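Local coordinates for transcriptional regulator of the TetR/AcrR family (Thermobifida fusca YX, PDB 3DCF), which probably binds regulatory DNA through an N-terminal helix-turn-helix domain and acts as a transcriptional regulator, most likely a repressor, as in other TetR-family proteins, at residues 93-98 / 110-115; 126-131 / 185-189. All coordinates share one frame. Numbering follows the deposited sequence.

Contact 1 (93-98 / 110-115)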
loop_
_atom_site.group_PDB
_atom_site.type_symbol
_atom_site.label_atom_id
_atom_site.label_comp_id
_atom_site.label_asym_id
_atom_site.label_seq_id
_atom_site.Cartn_x
_atom_site.Cartn_y
_atom_site.Cartn_z
ATOM N N ARG A 93 -5.693 -15.882 15.127
ATOM C CA ARG A 93 -6.705 -16.306 14.147
ATOM C C ARG A 93 -6.073 -16.721 12.817
ATOM O O ARG A 93 -6.624 -17.560 12.118
ATOM C CB ARG A 93 -7.747 -15.215 13.909
ATOM C CG ARG A 93 -8.572 -14.909 15.157
ATOM C CD ARG A 93 -9.787 -14.053 14.863
ATOM N NE ARG A 93 -9.455 -12.793 14.190
ATOM C CZ ARG A 93 -9.035 -11.661 14.774
ATOM N NH1 ARG A 93 -8.850 -11.569 16.094
ATOM N NH2 ARG A 93 -8.767 -10.596 14.003
ATOM N N PHE A 94 -4.909 -16.145 12.497
ATOM C CA PHE A 94 -4.145 -16.474 11.283
ATOM C C PHE A 94 -3.483 -17.870 11.427
ATOM O O PHE A 94 -3.627 -18.723 10.532
ATOM C CB PHE A 94 -3.096 -15.380 11.006
ATOM C CG PHE A 94 -2.774 -15.191 9.557
ATOM C CD1 PHE A 94 -3.670 -14.507 8.731
ATOM C CD2 PHE A 94 -1.570 -15.652 9.014
ATOM C CE1 PHE A 94 -3.390 -14.294 7.370
ATOM C CE2 PHE A 94 -1.275 -15.449 7.641
ATOM C CZ PHE A 94 -2.192 -14.763 6.821
ATOM N N HIS A 95 -2.777 -18.092 12.546
ATOM C CA HIS A 95 -2.128 -19.401 12.858
ATOM C C HIS A 95 -3.102 -20.587 12.875
ATOM O O HIS A 95 -2.785 -21.647 12.317
ATOM C CB HIS A 95 -1.374 -19.387 14.210
ATOM C CG HIS A 95 0.046 -18.914 14.123
ATOM N ND1 HIS A 95 0.452 -17.666 14.550
ATOM C CD2 HIS A 95 1.162 -19.543 13.678
ATOM C CE1 HIS A 95 1.755 -17.542 14.359
ATOM N NE2 HIS A 95 2.209 -18.665 13.829
ATOM N N ALA A 96 -4.254 -20.388 13.536
ATOM C CA ALA A 96 -5.326 -21.395 13.662
ATOM C C ALA A 96 -5.805 -21.921 12.298
ATOM O O ALA A 96 -5.924 -23.132 12.114
ATOM C CB ALA A 96 -6.505 -20.825 14.457
ATOM N N ILE A 97 -6.035 -21.002 11.354
ATOM C CA ILE A 97 -6.455 -21.326 9.975
ATOM C C ILE A 97 -5.333 -22.036 9.210
ATOM O O ILE A 97 -5.590 -23.046 8.561
ATOM C CB ILE A 97 -6.897 -20.057 9.178
ATOM C CG1 ILE A 97 -8.148 -19.425 9.804
ATOM C CG2 ILE A 97 -7.214 -20.399 7.726
ATOM C CD1 ILE A 97 -8.488 -18.033 9.259
ATOM N N ALA A 98 -4.110 -21.501 9.286
ATOM C CA ALA A 98 -2.936 -22.114 8.639
ATOM C C ALA A 98 -2.536 -23.492 9.240
ATOM O O ALA A 98 -2.036 -24.341 8.511
ATOM C CB ALA A 98 -1.757 -21.165 8.665
ATOM N N ALA A 110 -8.895 -19.028 2.729
ATOM C CA ALA A 110 -9.448 -18.709 4.061
ATOM C C ALA A 110 -8.644 -17.609 4.764
ATOM O O ALA A 110 -9.234 -16.743 5.400
ATOM C CB ALA A 110 -9.496 -19.961 4.939
ATOM N N LEU A 111 -7.314 -17.656 4.649
ATOM C CA LEU A 111 -6.416 -16.632 5.234
ATOM C C LEU A 111 -6.645 -15.226 4.649
ATOM O O LEU A 111 -6.633 -14.248 5.399
ATOM C CB LEU A 111 -4.928 -17.021 5.074
ATOM C CG LEU A 111 -4.378 -18.201 5.891
ATOM C CD1 LEU A 111 -2.990 -18.619 5.359
ATOM C CD2 LEU A 111 -4.338 -17.863 7.376
ATOM N N LEU A 112 -6.859 -15.143 3.330
ATOM C CA LEU A 112 -7.120 -13.863 2.639
ATOM C C LEU A 112 -8.460 -13.211 3.014
ATOM O O LEU A 112 -8.535 -11.981 3.157
ATOM C CB LEU A 112 -7.017 -14.032 1.115
ATOM C CG LEU A 112 -5.600 -14.299 0.580
ATOM C CD1 LEU A 112 -5.634 -14.707 -0.917
ATOM C CD2 LEU A 112 -4.664 -13.088 0.800
ATOM N N VAL A 113 -9.514 -14.030 3.143
ATOM C CA VAL A 113 -10.858 -13.559 3.565
ATOM C C VAL A 113 -10.778 -13.013 4.997
ATOM O O VAL A 113 -11.351 -11.970 5.303
ATOM C CB VAL A 113 -11.921 -14.699 3.546
ATOM C CG1 VAL A 113 -13.262 -14.210 4.125
ATOM C CG2 VAL A 113 -12.102 -15.272 2.133
ATOM N N GLU A 114 -10.076 -13.750 5.858
ATOM C CA GLU A 114 -9.842 -13.361 7.257
ATOM C C GLU A 114 -9.007 -12.079 7.364
ATOM O O GLU A 114 -9.361 -11.192 8.128
ATOM C CB GLU A 114 -9.144 -14.514 8.016
ATOM C CG GLU A 114 -8.708 -14.226 9.461
ATOM C CD GLU A 114 -9.818 -13.626 10.310
ATOM O OE1 GLU A 114 -10.934 -14.176 10.341
ATOM O OE2 GLU A 114 -9.572 -12.587 10.937
ATOM N N HIS A 115 -7.913 -12.015 6.601
ATOM C CA HIS A 115 -6.992 -10.865 6.605
ATOM C C HIS A 115 -7.672 -9.568 6.150
ATOM O O HIS A 115 -7.550 -8.541 6.823
ATOM C CB HIS A 115 -5.736 -11.163 5.768
ATOM C CG HIS A 115 -4.691 -10.095 5.841
ATOM N ND1 HIS A 115 -3.952 -9.849 6.981
ATOM C CD2 HIS A 115 -4.245 -9.220 4.909
ATOM C CE1 HIS A 115 -3.110 -8.857 6.754
ATOM N NE2 HIS A 115 -3.268 -8.456 5.504
#
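Two consecutive helices of the all-helical TetR-family fold form an antiparallel helical hairpin. The end of helix 75-98 faces the middle of helix 104-121, with the axes of the two short segments 10.0 Å apart and their N-to-C directions at 163°; the CA atoms of Phe94 and Leu111 mark the register at 6.5 Å. Leu111 has the most surface covered by the partner segment. Its CA-to-CB bond points sideways, yet the side chain reaches across so that CD2 sits over the Phe94 ring, 3.5 Å from the centroid and only 6° off the ring normal, a nearly ideal CH-pi contact. The same methyl also packs against Ile97, with Leu111 CD2 3.8 Å from Ile97 CB, so one leucine fills the space between two residues about one helical turn apart. Phe94 meets His115 CB with the edge of its ring, and both aromatic residues pack edge-to-face with Tyr151, which joins the hairpin to helix 138-164 of the TetR-like C-terminal domain. The CA-to-CB bond of Ile97 points toward helix 104-121; its CG2 lies 3.6 Å from Ala110 CB, where the small alanine leaves room for the branched side chain, and its CD1 is 3.8 Å from Glu114 CB. Beyond the apolar contacts, toward Arg93, Glu114 is shared between two arginines, its OE1 pairing with Arg117 of its own helix, while Arg93 NE donates a nearly linear 3.3 Å hydrogen bond to Glu114 OE2 within a salt bridge.

Contact 2 (126-131 / 185-189). Unlike the reference sequence in segment 126-131: Leu128 (reference Val).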
loop_
_atom_site.group_PDB
_atom_site.type_symbol
_atom_site.label_atom_id
_atom_site.label_comp_id
_atom_site.label_asym_id
_atom_site.label_seq_id
_atom_site.Cartn_x
_atom_site.Cartn_y
_atom_site.Cartn_z
ATOM N N ASN A 126 -4.623 0.146 10.854
ATOM C CA ASN A 126 -3.797 -0.102 9.649
ATOM C C ASN A 126 -3.082 1.153 9.136
ATOM O O ASN A 126 -1.893 1.079 8.790
ATOM C CB ASN A 126 -4.610 -0.777 8.526
ATOM C CG ASN A 126 -4.803 -2.258 8.764
ATOM O OD1 ASN A 126 -5.893 -2.705 9.094
ATOM N ND2 ASN A 126 -3.726 -3.022 8.636
ATOM N N THR A 127 -3.797 2.287 9.091
ATOM C CA THR A 127 -3.205 3.599 8.719
ATOM C C THR A 127 -2.100 3.959 9.726
ATOM O O THR A 127 -1.041 4.467 9.341
ATOM C CB THR A 127 -4.272 4.744 8.698
ATOM O OG1 THR A 127 -5.351 4.388 7.821
ATOM C CG2 THR A 127 -3.657 6.095 8.266
ATOM N N LEU A 128 -2.377 3.675 11.006
ATOM C CA LEU A 128 -1.438 3.868 12.121
ATOM C C LEU A 128 -0.236 2.894 12.025
ATOM O O LEU A 128 0.887 3.273 12.364
ATOM C CB LEU A 128 -2.175 3.705 13.469
ATOM C CG LEU A 128 -1.532 4.085 14.794
ATOM C CD1 LEU A 128 -1.293 5.588 14.863
ATOM C CD2 LEU A 128 -2.451 3.648 15.926
ATOM N N PHE A 129 -0.473 1.663 11.554
ATOM C CA PHE A 129 0.583 0.641 11.417
ATOM C C PHE A 129 1.640 0.979 10.340
ATOM O O PHE A 129 2.841 0.783 10.584
ATOM C CB PHE A 129 -0.036 -0.745 11.121
ATOM C CG PHE A 129 0.880 -1.916 11.409
ATOM C CD1 PHE A 129 1.823 -2.350 10.465
ATOM C CD2 PHE A 129 0.772 -2.621 12.620
ATOM C CE1 PHE A 129 2.677 -3.461 10.737
ATOM C CE2 PHE A 129 1.618 -3.736 12.899
ATOM C CZ PHE A 129 2.569 -4.151 11.959
ATOM N N TYR A 130 1.200 1.496 9.183
ATOM C CA TYR A 130 2.087 1.756 8.006
ATOM C C TYR A 130 2.578 3.195 7.718
ATOM O O TYR A 130 3.491 3.354 6.902
ATOM C CB TYR A 130 1.427 1.177 6.738
ATOM C CG TYR A 130 1.211 -0.325 6.799
ATOM C CD1 TYR A 130 2.303 -1.207 6.736
ATOM C CD2 TYR A 130 -0.074 -0.875 6.905
ATOM C CE1 TYR A 130 2.126 -2.605 6.786
ATOM C CE2 TYR A 130 -0.266 -2.273 6.956
ATOM C CZ TYR A 130 0.843 -3.131 6.892
ATOM O OH TYR A 130 0.685 -4.497 6.937
ATOM N N ASN A 131 1.993 4.218 8.352
ATOM C CA ASN A 131 2.409 5.635 8.163
ATOM C C ASN A 131 3.353 6.120 9.256
ATOM O O ASN A 131 4.065 5.325 9.877
ATOM C CB ASN A 131 1.193 6.559 8.105
ATOM C CG ASN A 131 0.261 6.235 6.945
ATOM O OD1 ASN A 131 0.220 5.102 6.456
ATOM N ND2 ASN A 131 -0.503 7.231 6.509
ATOM N N ILE A 185 -4.326 -5.402 1.887
ATOM C CA ILE A 185 -3.928 -4.246 2.719
ATOM C C ILE A 185 -4.293 -2.882 2.096
ATOM O O ILE A 185 -4.828 -2.024 2.784
ATOM C CB ILE A 185 -2.397 -4.295 3.060
ATOM C CG1 ILE A 185 -2.063 -5.512 3.942
ATOM C CG2 ILE A 185 -1.942 -3.013 3.791
ATOM C CD1 ILE A 185 -0.588 -5.898 3.973
ATOM N N TRP A 186 -4.064 -2.717 0.794
ATOM C CA TRP A 186 -4.318 -1.433 0.062
ATOM C C TRP A 186 -5.731 -0.847 0.225
ATOM O O TRP A 186 -5.937 0.357 0.031
ATOM C CB TRP A 186 -3.988 -1.592 -1.425
ATOM C CG TRP A 186 -3.799 -0.312 -2.179
ATOM C CD1 TRP A 186 -4.607 0.202 -3.156
ATOM C CD2 TRP A 186 -2.718 0.615 -2.020
ATOM N NE1 TRP A 186 -4.087 1.391 -3.623
ATOM C CE2 TRP A 186 -2.933 1.673 -2.942
ATOM C CE3 TRP A 186 -1.583 0.658 -1.181
ATOM C CZ2 TRP A 186 -2.053 2.767 -3.058
ATOM C CZ3 TRP A 186 -0.696 1.756 -1.293
ATOM C CH2 TRP A 186 -0.942 2.792 -2.232
ATOM N N THR A 187 -6.696 -1.706 0.575
ATOM C CA THR A 187 -8.062 -1.288 0.921
ATOM C C THR A 187 -8.108 -0.145 1.954
ATOM O O THR A 187 -9.033 0.673 1.882
ATOM C CB THR A 187 -8.898 -2.463 1.463
ATOM O OG1 THR A 187 -8.238 -3.029 2.596
ATOM C CG2 THR A 187 -9.099 -3.558 0.408
ATOM N N TYR A 188 -7.127 -0.064 2.876
ATOM C CA TYR A 188 -7.109 1.020 3.887
ATOM C C TYR A 188 -6.986 2.420 3.265
ATOM O O TYR A 188 -7.469 3.380 3.850
ATOM C CB TYR A 188 -6.080 0.803 5.035
ATOM C CG TYR A 188 -4.643 1.296 4.832
ATOM C CD1 TYR A 188 -4.288 2.647 5.074
ATOM C CD2 TYR A 188 -3.616 0.408 4.472
ATOM C CE1 TYR A 188 -2.944 3.098 4.909
ATOM C CE2 TYR A 188 -2.279 0.843 4.312
ATOM C CZ TYR A 188 -1.950 2.177 4.536
ATOM O OH TYR A 188 -0.643 2.552 4.366
ATOM N N ARG A 189 -6.343 2.526 2.099
ATOM C CA ARG A 189 -6.220 3.810 1.383
ATOM C C ARG A 189 -7.438 4.190 0.530
ATOM O O ARG A 189 -7.669 5.388 0.354
ATOM C CB ARG A 189 -4.933 3.882 0.537
ATOM C CG ARG A 189 -3.646 4.071 1.371
ATOM C CD ARG A 189 -2.481 4.610 0.531
ATOM N NE ARG A 189 -2.595 6.028 0.101
ATOM C CZ ARG A 189 -3.050 6.500 -1.079
ATOM N NH1 ARG A 189 -3.501 5.702 -2.050
ATOM N NH2 ARG A 189 -3.055 7.823 -1.294
#
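Tyr188 lays one face of its ring against the backbone of segment 126-131, over Asn126 O and Thr127 N, and has the most surface covered in this contact. Its CD1 comes within 3.4 Å of Thr127 OG1, a hydroxyl already hydrogen-bonded to Leu123 O, and its CB packs 4.1 Å from Asn126 CB. At the far end of the ring, Tyr188 OH lies 3.4 Å from Tyr130 CB. The Tyr130 and Tyr188 rings are nearly parallel, with planes at 15°, but their centroids are 6.0 Å apart, so they sit side by side with little overlap; the closest ring carbons are Tyr130 CD2 and Tyr188 CE2 at 3.8 Å. Tyr130 also leans on Ile185, its CE2 3.7 Å from Ile185 CG2 and its OH 3.5 Å from Ile185 CD1. This joins the end of helix 123-130 to the turn that leads from helix 173-185 into the short helix 187-190, at the dimer interface: Tyr130 packs edge-to-face with Trp186 of the second subunit, and Trp186 does the same with Tyr130 of that subunit. The contact rests mainly on van der Waals packing: the Tyr188 face on the Asn126-Thr127 peptide, and Tyr130 against Tyr188 and Ile185.

Overall arrangement
From the N terminus, the helices of the predicted DNA-binding region come first, followed by the long helix 75-98. Contact 1 closes a short loop where the chain turns back from that helix into helix 104-121. Helix 123-130 follows directly and opens contact 2, which closes after helix 138-164, at the end of helix 173-185 and the start of helix 187-190, a loop of 53 residues that includes an unmodelled gap at 132-135. The two contacts are therefore in series, neither nested nor crossed. Their centres lie 19 Å apart, yet they touch where His115 NE2 packs 3.5 Å from Ile185 CG1, so helix 104-121 connects the hairpin to the region beside the second subunit.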